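Neurotrypsin (Mus musculus, PDB 6H8M) is a secreted serine protease with a role in neuronal plasticity, represented in this chain by its third scavenger receptor cysteine-rich (SRCR) domain. Local coordinates at residues N13-R18 with I104-E109; D37-V42 with V73-N78; G66-D71 with C95-D100. All coordinates share one frame; numbering follows the deposited sequence.

How the contacts relate
From the N terminus, the chain first runs through residues 13-18, between strands 6-10 and 18-23. Contact 1 closes an 85-residue loop by pairing this turn with residues 104-109 near the C terminus, and both other contacts fall within that loop. Contact 2 sets helix 37-46 against the end of strand 68-74 and the turn after it, closing a loop of 30 intervening residues. Contact 3 joins the start of that same strand to the loop 95-100, closing one of 23; its segments alternate with those of contact 2, so the two cross, on opposite sides of the chain's centre. Contacts 1 and 3 touch where Arg18 CD packs 3.6 Å from Asp100 OD2.

Contact 1 of 3, residues N13-R18 with I104-E109; sequences NKKEGR and ICDYLE
The backbone N of Cys105 donates a hydrogen bond to Lys15 O over 2.8 Å, with an N-H...O angle of 165°. Cys105 CB lies 3.4 Å from Lys15 O, which places this carbonyl against the root of the cysteine side chain as well as on its amide. One residue along, Glu16 and Ile104 form an antiparallel non-hydrogen-bonded pair with their CA atoms 4.3 Å apart. Their side chains leave the same face of the sheet and lie side by side, pointing the same way; Glu16 CB is 3.9 Å from Ile104 CG1. The carboxylate of Glu16 has its polar partner outside this pairing, because OE2 accepts from the backbone N of Glu12.

Beyond Cys105 the contact becomes ionic. Lys15 NZ forms a salt bridge with Asp106 OD2 at 3.1 Å, approaching from the anti side and 18° out of the carboxylate plane. Lys15 is extended beyond CG, and its CD passes 4.0 Å from Asp106 CB. Asp106 OD1 accepts from Gly51 N; with both oxygens engaged, the rotation of the carboxylate is fixed, and the charged form is probably favoured.

Behind this shell, a type I turn from Asn13 to Glu16 presents the lysine. Asn13 OD1 accepts from Lys15 N at 3.0 Å on an in-plane lone pair, an Asx turn, whereas the turn's own Glu16 N to Asn13 O bond is weak. At Gly17 the chain rounds a corner, with backbone angles that would jam a CB against Glu16 O. Tyr49 touches both Lys15 and Asp106. Strand 53-56 pairs with strand 102-105 through Arg54 and Ile104, the Cys105-Cys44 disulfide ties that strand to helix 37-46, and Arg18 leads on into strand 18-23.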
ATOM      1  N   ASN A  13     -15.008   4.681  -1.938  1.00 45.34           N
ATOM      2  CA  ASN A  13     -15.579   4.171  -0.696  1.00 50.84           C
ATOM      3  C   ASN A  13     -14.414   3.770   0.227  1.00 49.15           C
ATOM      4  O   ASN A  13     -13.247   3.829  -0.169  1.00 45.15           O
ATOM      5  CB  ASN A  13     -16.538   2.994  -0.938  1.00 53.90           C
ATOM      6  CG  ASN A  13     -15.825   1.920  -1.739  1.00 60.42           C
ATOM      7  OD1 ASN A  13     -14.953   1.231  -1.244  1.00 53.61           O
ATOM      8  ND2 ASN A  13     -16.190   1.761  -2.996  1.00 61.75           N
ATOM      9  N   LYS A  14     -14.722   3.312   1.444  1.00 46.33           N
ATOM     10  CA  LYS A  14     -13.683   3.153   2.469  1.00 51.21           C
ATOM     11  C   LYS A  14     -12.884   1.878   2.205  1.00 51.03           C
ATOM     12  O   LYS A  14     -11.851   1.721   2.808  1.00 48.29           O
ATOM     13  CB  LYS A  14     -14.293   3.120   3.871  1.00 60.75           C
ATOM     14  CG  LYS A  14     -15.261   1.985   4.118  1.00 72.36           C
ATOM     15  CD  LYS A  14     -15.932   2.054   5.512  1.00 82.64           C
ATOM     16  CE  LYS A  14     -17.025   1.018   5.672  1.00 90.73           C
ATOM     17  NZ  LYS A  14     -16.570  -0.308   5.177  1.00 93.14           N
ATOM     18  N   LYS A  15     -13.309   1.031   1.261  1.00 46.10           N
ATOM     19  CA  LYS A  15     -12.628  -0.214   0.967  1.00 46.52           C
ATOM     20  C   LYS A  15     -11.588  -0.084  -0.139  1.00 42.03           C
ATOM     21  O   LYS A  15     -10.978  -1.080  -0.452  1.00 44.14           O
ATOM     22  CB  LYS A  15     -13.644  -1.295   0.565  1.00 50.86           C
ATOM     23  CG  LYS A  15     -14.398  -1.870   1.736  1.00 60.03           C
ATOM     24  CD  LYS A  15     -15.204  -3.099   1.343  1.00 65.34           C
ATOM     25  CE  LYS A  15     -16.337  -3.376   2.320  1.00 68.06           C
ATOM     26  NZ  LYS A  15     -16.826  -4.764   2.173  1.00 72.66           N
ATOM     27  N   GLU A  16     -11.294   1.128  -0.650  1.00 42.16           N
ATOM     28  CA  GLU A  16     -10.286   1.275  -1.658  1.00 36.35           C
ATOM     29  C   GLU A  16      -9.654   2.666  -1.526  1.00 37.21           C
ATOM     30  O   GLU A  16     -10.153   3.539  -0.866  1.00 38.84           O
ATOM     31  CB  GLU A  16     -10.898   1.165  -3.046  1.00 39.62           C
ATOM     32  CG  GLU A  16     -11.823   2.328  -3.385  1.00 41.61           C
ATOM     33  CD  GLU A  16     -12.436   2.318  -4.778  1.00 48.43           C
ATOM     34  OE1 GLU A  16     -12.583   1.232  -5.339  1.00 51.36           O
ATOM     35  OE2 GLU A  16     -12.771   3.407  -5.271  1.00 48.77           O
ATOM     36  N   GLY A  17      -8.433   2.785  -2.013  1.00 35.62           N
ATOM     37  CA  GLY A  17      -7.790   4.083  -2.117  1.00 33.69           C
ATOM     38  C   GLY A  17      -6.266   3.966  -2.113  1.00 33.38           C
ATOM     39  O   GLY A  17      -5.721   2.824  -2.104  1.00 34.18           O
ATOM     40  N   ARG A  18      -5.594   5.121  -2.070  1.00 32.75           N
ATOM     41  CA  ARG A  18      -4.111   5.164  -1.975  1.00 33.92           C
ATOM     42  C   ARG A  18      -3.724   4.769  -0.544  1.00 33.93           C
ATOM     43  O   ARG A  18      -4.333   5.308   0.401  1.00 35.34           O
ATOM     44  CB  ARG A  18      -3.605   6.570  -2.308  1.00 35.40           C
ATOM     45  CG  ARG A  18      -2.093   6.724  -2.225  1.00 35.47           C
ATOM     46  CD  ARG A  18      -1.640   8.140  -2.521  1.00 37.72           C
ATOM     47  NE  ARG A  18      -2.196   9.107  -1.584  1.00 37.80           N
ATOM     48  CZ  ARG A  18      -3.350   9.742  -1.754  1.00 40.67           C
ATOM     49  NH1 ARG A  18      -4.079   9.513  -2.833  1.00 39.23           N
ATOM     50  NH2 ARG A  18      -3.771  10.603  -0.847  1.00 42.37           N
ATOM     51  N   ILE A 104      -7.763  -2.099  -3.842  1.00 39.31           N
ATOM     52  CA  ILE A 104      -9.158  -2.342  -3.677  1.00 41.58           C
ATOM     53  C   ILE A 104      -9.359  -3.587  -2.844  1.00 40.35           C
ATOM     54  O   ILE A 104      -8.971  -4.649  -3.270  1.00 44.38           O
ATOM     55  CB  ILE A 104      -9.861  -2.487  -5.022  1.00 42.29           C
ATOM     56  CG1 ILE A 104      -9.666  -1.248  -5.869  1.00 45.27           C
ATOM     57  CG2 ILE A 104     -11.359  -2.779  -4.794  1.00 46.39           C
ATOM     58  CD1 ILE A 104     -10.116  -1.453  -7.254  1.00 49.19           C
ATOM     59  N   CYS A 105      -9.996  -3.454  -1.673  1.00 42.37           N
ATOM     60  CA  CYS A 105     -10.316  -4.578  -0.826  1.00 43.39           C
ATOM     61  C   CYS A 105     -11.736  -5.093  -1.106  1.00 47.96           C
ATOM     62  O   CYS A 105     -12.589  -4.349  -1.519  1.00 47.45           O
ATOM     63  CB  CYS A 105     -10.230  -4.193   0.640  1.00 44.57           C
ATOM     64  SG  CYS A 105      -8.701  -3.355   1.146  1.00 44.06           S
ATOM     65  N   ASP A 106     -11.923  -6.414  -0.918  1.00 49.95           N
ATOM     66  CA  ASP A 106     -13.200  -7.068  -1.151  1.00 52.99           C
ATOM     67  C   ASP A 106     -13.656  -6.774  -2.588  1.00 54.22           C
ATOM     68  O   ASP A 106     -14.800  -6.380  -2.854  1.00 56.37           O
ATOM     69  CB  ASP A 106     -14.237  -6.684  -0.098  1.00 56.41           C
ATOM     70  CG  ASP A 106     -14.014  -7.350   1.257  1.00 58.46           C
ATOM     71  OD1 ASP A 106     -12.947  -8.040   1.440  1.00 59.36           O
ATOM     72  OD2 ASP A 106     -14.843  -7.101   2.126  1.00 62.09           O
ATOM     73  N   TYR A 107     -12.727  -6.972  -3.533  1.00 54.97           N
ATOM     74  CA  TYR A 107     -12.947  -6.646  -4.923  1.00 54.17           C
ATOM     75  C   TYR A 107     -14.051  -7.558  -5.464  1.00 62.56           C
ATOM     76  O   TYR A 107     -14.018  -8.744  -5.186  1.00 60.80           O
ATOM     77  CB  TYR A 107     -11.640  -6.814  -5.695  1.00 55.79           C
ATOM     78  CG  TYR A 107     -11.806  -6.590  -7.174  1.00 56.76           C
ATOM     79  CD1 TYR A 107     -11.668  -5.322  -7.730  1.00 55.62           C
ATOM     80  CD2 TYR A 107     -12.134  -7.645  -8.011  1.00 64.16           C
ATOM     81  CE1 TYR A 107     -11.851  -5.114  -9.091  1.00 58.33           C
ATOM     82  CE2 TYR A 107     -12.359  -7.453  -9.363  1.00 67.18           C
ATOM     83  CZ  TYR A 107     -12.170  -6.190  -9.903  1.00 64.86           C
ATOM     84  OH  TYR A 107     -12.356  -6.017 -11.225  1.00 71.09           O
ATOM     85  N   LEU A 108     -15.038  -6.967  -6.143  1.00 69.62           N
ATOM     86  CA  LEU A 108     -16.228  -7.704  -6.665  1.00 86.53           C
ATOM     87  C   LEU A 108     -16.286  -7.524  -8.184  1.00 94.48           C
ATOM     88  O   LEU A 108     -16.306  -6.391  -8.652  1.00 96.72           O
ATOM     89  CB  LEU A 108     -17.497  -7.134  -6.020  1.00 92.33           C
ATOM     90  CG  LEU A 108     -18.125  -7.914  -4.860  1.00102.68           C
ATOM     91  CD1 LEU A 108     -19.317  -7.147  -4.291  1.00106.37           C
ATOM     92  CD2 LEU A 108     -18.568  -9.312  -5.294  1.00106.40           C
ATOM     93  N   GLU A 109     -16.304  -8.637  -8.926  1.00 89.85           N
ATOM     94  CA  GLU A 109     -16.367  -8.659 -10.411  1.00101.05           C
ATOM     95  C   GLU A 109     -15.037  -8.183 -11.005  1.00107.06           C
ATOM     96  O   GLU A 109     -14.840  -8.290 -12.215  1.00108.25           O
ATOM     97  CB  GLU A 109     -17.486  -7.780 -10.974  1.00107.82           C
ATOM     98  CG  GLU A 109     -18.879  -8.188 -10.526  1.00110.95           C
ATOM     99  CD  GLU A 109     -19.901  -7.078 -10.668  1.00115.32           C
ATOM    100  OE1 GLU A 109     -21.078  -7.317 -10.334  1.00121.30           O
ATOM    101  OE2 GLU A 109     -19.517  -5.976 -11.114  1.00115.92           O
TER

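Contact 2 of 3, residues D37-V42 with V73-N78; sequences DKHAAV and VKCTGN
His39 reaches out from the helix to Val73, its NE2 donating to Val73 O over 2.8 Å with an N-H...O angle of 149°. The donor sits well above the carbonyl plane, 57° out of it, and the oxygen is itself tilted somewhat from the ring plane. ND1 accepts from Thr36 N, just before the helix. With one nitrogen giving and the other receiving, the ring's flip is fixed, a pattern consistent with a neutral imidazole.

Cys75 lies over one face of this ring. Its CB stands 3.9 Å above the plane of the His39 ring, offset toward the rim, in a CH-pi contact. The sulfur approaches obliquely instead, with Cys75 SG 3.6 Å from His39 CD2. The ring of Trp35 also meets His39. The sulfur also touches Val42, whose CG2 packs 4.1 Å from Cys75 SG; with CG1 anti to the backbone N (chi1 170°), CG2 is the methyl that meets the sulfur.

Further along, the side chain of Lys38 meets backbone atoms of Thr76 and Gly77. Lys38 CB sits 3.7 Å from Gly77 CA, and Lys38 CD runs past Thr76 O at 3.2 Å. A CB on Gly77 would come 3.2 Å from Lys38 CB and would also collide with Thr76 O, two reasons for a glycine. Thr76 OG1 accepts from Asn78 N at 3.0 Å, an ST turn; Glu79 binds the amides of Thr76 and Gly77 with its two carboxylate oxygens, and Arg45 takes Gly77 O.

Cys75 is disulfide-bonded to Cys85. Together with the Cys31-Cys95 and Cys44-Cys105 bridges, this gives the three-disulfide pattern of group A SRCR domains, here with the cystine packed against the single helix, 37-46, that the curved sheet of this fold cradles.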
ATOM      1  N   ASP A  37      -0.884  -7.882  -6.185  1.00 43.54           N
ATOM      2  CA  ASP A  37      -2.096  -8.343  -5.457  1.00 46.72           C
ATOM      3  C   ASP A  37      -1.712  -8.908  -4.079  1.00 47.37           C
ATOM      4  O   ASP A  37      -2.552  -8.826  -3.172  1.00 42.66           O
ATOM      5  CB  ASP A  37      -2.974  -9.248  -6.326  1.00 51.11           C
ATOM      6  CG  ASP A  37      -3.602  -8.519  -7.503  1.00 50.51           C
ATOM      7  OD1 ASP A  37      -3.392  -7.298  -7.618  1.00 44.74           O
ATOM      8  OD2 ASP A  37      -4.293  -9.179  -8.295  1.00 49.69           O
ATOM      9  N   LYS A  38      -0.535  -9.534  -3.948  1.00 45.20           N
ATOM     10  CA  LYS A  38      -0.074 -10.054  -2.635  1.00 47.51           C
ATOM     11  C   LYS A  38       0.031  -8.881  -1.648  1.00 43.18           C
ATOM     12  O   LYS A  38      -0.459  -9.039  -0.521  1.00 46.46           O
ATOM     13  CB  LYS A  38       1.271 -10.764  -2.807  1.00 55.15           C
ATOM     14  CG  LYS A  38       1.264 -11.943  -3.770  1.00 58.28           C
ATOM     15  CD  LYS A  38       2.595 -12.661  -3.842  1.00 68.84           C
ATOM     16  CE  LYS A  38       2.533 -13.968  -4.605  1.00 80.15           C
ATOM     17  NZ  LYS A  38       2.467 -13.753  -6.069  1.00 87.74           N
ATOM     18  N   HIS A  39       0.607  -7.741  -2.058  1.00 44.27           N
ATOM     19  CA  HIS A  39       0.632  -6.586  -1.186  1.00 42.14           C
ATOM     20  C   HIS A  39      -0.763  -6.121  -0.819  1.00 41.52           C
ATOM     21  O   HIS A  39      -1.045  -5.770   0.355  1.00 40.73           O
ATOM     22  CB  HIS A  39       1.469  -5.465  -1.825  1.00 43.48           C
ATOM     23  CG  HIS A  39       2.855  -5.898  -2.158  1.00 45.68           C
ATOM     24  ND1 HIS A  39       3.157  -6.630  -3.294  1.00 46.22           N
ATOM     25  CD2 HIS A  39       4.020  -5.690  -1.518  1.00 47.46           C
ATOM     26  CE1 HIS A  39       4.445  -6.974  -3.283  1.00 51.87           C
ATOM     27  NE2 HIS A  39       5.020  -6.369  -2.219  1.00 47.13           N
ATOM     28  N   ALA A  40      -1.652  -6.060  -1.804  1.00 40.03           N
ATOM     29  CA  ALA A  40      -2.988  -5.642  -1.581  1.00 41.70           C
ATOM     30  C   ALA A  40      -3.713  -6.558  -0.602  1.00 38.25           C
ATOM     31  O   ALA A  40      -4.419  -6.011   0.316  1.00 41.30           O
ATOM     32  CB  ALA A  40      -3.779  -5.576  -2.867  1.00 41.93           C
ATOM     33  N   ALA A  41      -3.448  -7.865  -0.679  1.00 42.16           N
ATOM     34  CA  ALA A  41      -4.065  -8.839   0.247  1.00 43.95           C
ATOM     35  C   ALA A  41      -3.650  -8.498   1.683  1.00 44.10           C
ATOM     36  O   ALA A  41      -4.507  -8.516   2.615  1.00 44.90           O
ATOM     37  CB  ALA A  41      -3.728 -10.292  -0.129  1.00 48.64           C
ATOM     38  N   VAL A  42      -2.380  -8.129   1.886  1.00 46.02           N
ATOM     39  CA  VAL A  42      -1.874  -7.905   3.177  1.00 44.74           C
ATOM     40  C   VAL A  42      -2.460  -6.598   3.759  1.00 47.00           C
ATOM     41  O   VAL A  42      -2.910  -6.547   4.890  1.00 46.79           O
ATOM     42  CB  VAL A  42      -0.339  -7.870   3.209  1.00 50.87           C
ATOM     43  CG1 VAL A  42       0.191  -7.390   4.570  1.00 50.68           C
ATOM     44  CG2 VAL A  42       0.241  -9.233   2.866  1.00 56.37           C
ATOM     45  N   VAL A  73       8.636  -3.205  -0.840  1.00 63.67           N
ATOM     46  CA  VAL A  73       8.132  -4.131   0.135  1.00 65.70           C
ATOM     47  C   VAL A  73       8.069  -5.493  -0.554  1.00 61.30           C
ATOM     48  O   VAL A  73       7.628  -5.502  -1.705  1.00 57.33           O
ATOM     49  CB  VAL A  73       6.729  -3.657   0.581  1.00 65.55           C
ATOM     50  CG1 VAL A  73       6.118  -4.569   1.619  1.00 64.59           C
ATOM     51  CG2 VAL A  73       6.743  -2.221   1.079  1.00 73.45           C
ATOM     52  N   LYS A  74       8.519  -6.569   0.114  1.00 67.96           N
ATOM     53  CA  LYS A  74       8.341  -7.955  -0.335  1.00 69.90           C
ATOM     54  C   LYS A  74       7.327  -8.637   0.586  1.00 65.39           C
ATOM     55  O   LYS A  74       7.500  -8.653   1.767  1.00 69.11           O
ATOM     56  CB  LYS A  74       9.649  -8.753  -0.321  1.00 80.30           C
ATOM     57  CG  LYS A  74       9.589 -10.096  -1.050  1.00 87.70           C
ATOM     58  CD  LYS A  74      10.956 -10.758  -1.264  1.00 98.11           C
ATOM     59  CE  LYS A  74      10.839 -12.163  -1.804  1.00103.14           C
ATOM     60  NZ  LYS A  74      12.114 -12.645  -2.395  1.00113.88           N
ATOM     61  N   CYS A  75       6.215  -9.097   0.021  1.00 67.37           N
ATOM     62  CA  CYS A  75       5.127  -9.768   0.756  1.00 65.25           C
ATOM     63  C   CYS A  75       4.981 -11.155   0.092  1.00 65.26           C
ATOM     64  O   CYS A  75       5.024 -11.259  -1.149  1.00 66.55           O
ATOM     65  CB  CYS A  75       3.801  -8.980   0.663  1.00 60.76           C
ATOM     66  SG  CYS A  75       3.713  -7.431   1.659  1.00 71.44           S
ATOM     67  N   THR A  76       4.732 -12.203   0.879  1.00 68.63           N
ATOM     68  CA  THR A  76       4.240 -13.480   0.327  1.00 64.47           C
ATOM     69  C   THR A  76       2.759 -13.360  -0.077  1.00 64.87           C
ATOM     70  O   THR A  76       2.351 -14.020  -0.996  1.00 63.43           O
ATOM     71  CB  THR A  76       4.379 -14.620   1.338  1.00 67.56           C
ATOM     72  OG1 THR A  76       3.384 -14.359   2.340  1.00 68.38           O
ATOM     73  CG2 THR A  76       5.781 -14.749   1.894  1.00 73.80           C
ATOM     74  N   GLY A  77       1.982 -12.464   0.595  1.00 62.63           N
ATOM     75  CA  GLY A  77       0.541 -12.393   0.402  1.00 57.36           C
ATOM     76  C   GLY A  77      -0.248 -12.961   1.557  1.00 59.36           C
ATOM     77  O   GLY A  77      -1.459 -12.691   1.685  1.00 60.60           O
ATOM     78  N   ASN A  78       0.439 -13.672   2.455  1.00 61.46           N
ATOM     79  CA  ASN A  78      -0.176 -14.369   3.558  1.00 66.75           C
ATOM     80  C   ASN A  78      -0.099 -13.583   4.873  1.00 68.35           C
ATOM     81  O   ASN A  78      -0.720 -13.995   5.826  1.00 73.50           O
ATOM     82  CB  ASN A  78       0.459 -15.759   3.728  1.00 72.89           C
ATOM     83  CG  ASN A  78       0.232 -16.603   2.498  1.00 74.81           C
ATOM     84  OD1 ASN A  78      -0.839 -16.517   1.911  1.00 83.01           O
ATOM     85  ND2 ASN A  78       1.227 -17.363   2.061  1.00 78.48           N
TER

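Contact 3 of 3, residues G66-D71 with C95-D100; sequences GPIHMD and CRHSED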
ATOM      1  N   GLY A  66       4.039  14.606   0.939  1.00 58.21           N
ATOM      2  CA  GLY A  66       4.859  14.239   2.113  1.00 63.02           C
ATOM      3  C   GLY A  66       5.750  13.031   1.817  1.00 57.83           C
ATOM      4  O   GLY A  66       6.124  12.843   0.668  1.00 59.05           O
ATOM      5  N   PRO A  67       6.217  12.288   2.842  1.00 51.78           N
ATOM      6  CA  PRO A  67       7.240  11.285   2.645  1.00 50.10           C
ATOM      7  C   PRO A  67       6.708  10.094   1.866  1.00 45.76           C
ATOM      8  O   PRO A  67       5.509   9.780   1.955  1.00 48.02           O
ATOM      9  CB  PRO A  67       7.701  10.849   4.034  1.00 53.40           C
ATOM     10  CG  PRO A  67       6.933  11.707   4.999  1.00 55.83           C
ATOM     11  CD  PRO A  67       5.870  12.474   4.254  1.00 51.21           C
ATOM     12  N   ILE A  68       7.610   9.468   1.143  1.00 47.38           N
ATOM     13  CA  ILE A  68       7.382   8.120   0.629  1.00 47.52           C
ATOM     14  C   ILE A  68       8.116   7.172   1.557  1.00 47.60           C
ATOM     15  O   ILE A  68       9.324   7.181   1.618  1.00 47.23           O
ATOM     16  CB  ILE A  68       7.826   7.999  -0.823  1.00 49.21           C
ATOM     17  CG1 ILE A  68       7.136   9.068  -1.674  1.00 53.05           C
ATOM     18  CG2 ILE A  68       7.578   6.578  -1.348  1.00 50.46           C
ATOM     19  CD1 ILE A  68       7.640   9.072  -3.107  1.00 55.11           C
ATOM     20  N   HIS A  69       7.374   6.502   2.419  1.00 44.30           N
ATOM     21  CA  HIS A  69       7.967   5.803   3.560  1.00 46.37           C
ATOM     22  C   HIS A  69       8.606   4.491   3.143  1.00 49.34           C
ATOM     23  O   HIS A  69       9.593   4.068   3.828  1.00 50.67           O
ATOM     24  CB  HIS A  69       6.943   5.533   4.645  1.00 45.36           C
ATOM     25  CG  HIS A  69       6.601   6.710   5.455  1.00 46.02           C
ATOM     26  ND1 HIS A  69       7.569   7.532   5.955  1.00 46.00           N
ATOM     27  CD2 HIS A  69       5.414   7.146   5.947  1.00 41.45           C
ATOM     28  CE1 HIS A  69       7.016   8.458   6.705  1.00 45.90           C
ATOM     29  NE2 HIS A  69       5.653   8.244   6.719  1.00 44.08           N
ATOM     30  N   MET A  70       8.041   3.798   2.145  1.00 48.41           N
ATOM     31  CA  MET A  70       8.564   2.482   1.798  1.00 57.44           C
ATOM     32  C   MET A  70       8.612   2.405   0.269  1.00 60.58           C
ATOM     33  O   MET A  70       7.714   2.946  -0.414  1.00 51.29           O
ATOM     34  CB  MET A  70       7.706   1.337   2.370  1.00 58.91           C
ATOM     35  CG  MET A  70       7.303   1.543   3.811  1.00 62.12           C
ATOM     36  SD  MET A  70       6.039   0.362   4.432  1.00 65.69           S
ATOM     37  CE  MET A  70       6.211   0.618   6.194  1.00 74.41           C
ATOM     38  N   ASP A  71       9.660   1.751  -0.220  1.00 63.24           N
ATOM     39  CA  ASP A  71      10.163   1.791  -1.616  1.00 73.70           C
ATOM     40  C   ASP A  71      10.016   0.425  -2.272  1.00 73.74           C
ATOM     41  O   ASP A  71       9.612   0.366  -3.464  1.00 86.20           O
ATOM     42  CB  ASP A  71      11.661   2.117  -1.705  1.00 91.17           C
ATOM     43  CG  ASP A  71      12.023   3.577  -1.498  1.00103.44           C
ATOM     44  OD1 ASP A  71      11.461   4.434  -2.241  1.00112.78           O
ATOM     45  OD2 ASP A  71      12.852   3.845  -0.582  1.00117.86           O
ATOM     46  N   CYS A  95      11.913   7.055  -6.112  1.00 69.77           N
ATOM     47  CA  CYS A  95      10.444   7.024  -6.274  1.00 63.52           C
ATOM     48  C   CYS A  95       9.842   8.431  -6.192  1.00 57.89           C
ATOM     49  O   CYS A  95      10.350   9.257  -5.518  1.00 57.74           O
ATOM     50  CB  CYS A  95       9.797   6.100  -5.240  1.00 68.88           C
ATOM     51  SG  CYS A  95       9.960   4.351  -5.688  1.00 72.11           S
ATOM     52  N   ARG A  96       8.705   8.673  -6.867  1.00 53.70           N
ATOM     53  CA  ARG A  96       7.984   9.948  -6.870  1.00 52.25           C
ATOM     54  C   ARG A  96       6.528   9.622  -6.534  1.00 50.12           C
ATOM     55  O   ARG A  96       6.144   8.432  -6.631  1.00 47.07           O
ATOM     56  CB  ARG A  96       8.048  10.667  -8.224  1.00 60.68           C
ATOM     57  CG  ARG A  96       9.452  10.970  -8.759  1.00 74.96           C
ATOM     58  CD  ARG A  96       9.520  11.959  -9.921  1.00 85.09           C
ATOM     59  NE  ARG A  96       9.213  13.300  -9.415  1.00 95.25           N
ATOM     60  CZ  ARG A  96       9.696  14.462  -9.865  1.00101.13           C
ATOM     61  NH1 ARG A  96      10.578  14.513 -10.849  1.00103.39           N
ATOM     62  NH2 ARG A  96       9.275  15.587  -9.311  1.00107.32           N
ATOM     63  N   HIS A  97       5.758  10.646  -6.152  1.00 44.81           N
ATOM     64  CA  HIS A  97       4.355  10.424  -5.749  1.00 45.62           C
ATOM     65  C   HIS A  97       3.483   9.933  -6.913  1.00 43.87           C
ATOM     66  O   HIS A  97       2.411   9.340  -6.702  1.00 41.99           O
ATOM     67  CB  HIS A  97       3.784  11.662  -5.040  1.00 47.48           C
ATOM     68  CG  HIS A  97       4.206  11.785  -3.615  1.00 50.46           C
ATOM     69  ND1 HIS A  97       3.765  10.888  -2.646  1.00 47.66           N
ATOM     70  CD2 HIS A  97       5.029  12.662  -2.996  1.00 50.30           C
ATOM     71  CE1 HIS A  97       4.313  11.233  -1.480  1.00 46.72           C
ATOM     72  NE2 HIS A  97       5.066  12.324  -1.658  1.00 49.86           N
ATOM     73  N   SER A  98       3.933  10.146  -8.135  1.00 44.41           N
ATOM     74  CA  SER A  98       3.272   9.603  -9.323  1.00 46.11           C
ATOM     75  C   SER A  98       3.254   8.065  -9.327  1.00 47.95           C
ATOM     76  O   SER A  98       2.504   7.503 -10.083  1.00 45.91           O
ATOM     77  CB  SER A  98       3.905  10.182 -10.548  1.00 51.91           C
ATOM     78  OG  SER A  98       5.275   9.871 -10.600  1.00 54.72           O
ATOM     79  N   GLU A  99       4.039   7.405  -8.461  1.00 44.08           N
ATOM     80  CA  GLU A  99       4.132   5.935  -8.349  1.00 44.83           C
ATOM     81  C   GLU A  99       3.495   5.421  -7.049  1.00 42.43           C
ATOM     82  O   GLU A  99       3.651   4.236  -6.691  1.00 42.90           O
ATOM     83  CB  GLU A  99       5.617   5.517  -8.402  1.00 51.44           C
ATOM     84  CG  GLU A  99       6.305   5.862  -9.722  1.00 54.28           C
ATOM     85  CD  GLU A  99       7.825   5.899  -9.599  1.00 69.15           C
ATOM     86  OE1 GLU A  99       8.348   6.863  -9.043  1.00 61.86           O
ATOM     87  OE2 GLU A  99       8.470   4.932 -10.022  1.00 77.12           O
ATOM     88  N   ASP A 100       2.701   6.256  -6.379  1.00 40.94           N
ATOM     89  CA  ASP A 100       2.081   5.865  -5.106  1.00 42.06           C
ATOM     90  C   ASP A 100       1.167   4.658  -5.298  1.00 38.40           C
ATOM     91  O   ASP A 100       0.380   4.591  -6.285  1.00 40.58           O
ATOM     92  CB  ASP A 100       1.300   7.010  -4.471  1.00 40.61           C
ATOM     93  CG  ASP A 100       2.205   8.057  -3.797  1.00 48.52           C
ATOM     94  OD1 ASP A 100       3.415   7.773  -3.551  1.00 45.83           O
ATOM     95  OD2 ASP A 100       1.677   9.138  -3.478  1.00 44.52           O
TER
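Cys95, disulfide-bonded to Cys31, meets Asp71 and Ile68: Cys95 SG is 3.8 Å from Asp71 OD1, and Ile68 CD1 lies 3.6 Å from Cys95 O. Ile68 CD1 also rests on the carbonyl carbon of Arg96, whose N donates to Glu99 OE1 at 2.9 Å and so folds the loop back on itself. His97 follows, with CG anti to its carbonyl carbon (chi1 -79°), from where the ring reaches Gly66 and Ile68. Its NE2 donates to Gly66 O over 2.6 Å, the oxygen in the ring plane but the donor 37° above the carbonyl plane. Ile68 CG1 covers one face, 3.5 Å above the plane of the His97 ring. Asp100 completes the grip, as its OD2 takes His97 ND1 on the syn lone pair at 2.8 Å. Gly64 N also binds Asp100 OD2, and Thr29 OG1 pairs with OD1. An alanine in place of His97 would probably leave Gly66 O without this donor, take one of the bonds from Asp100 OD2 and open a gap beside Ile68. Since both ring nitrogens act as donors, the imidazole is probably protonated, a state the adjoining carboxylate would favour.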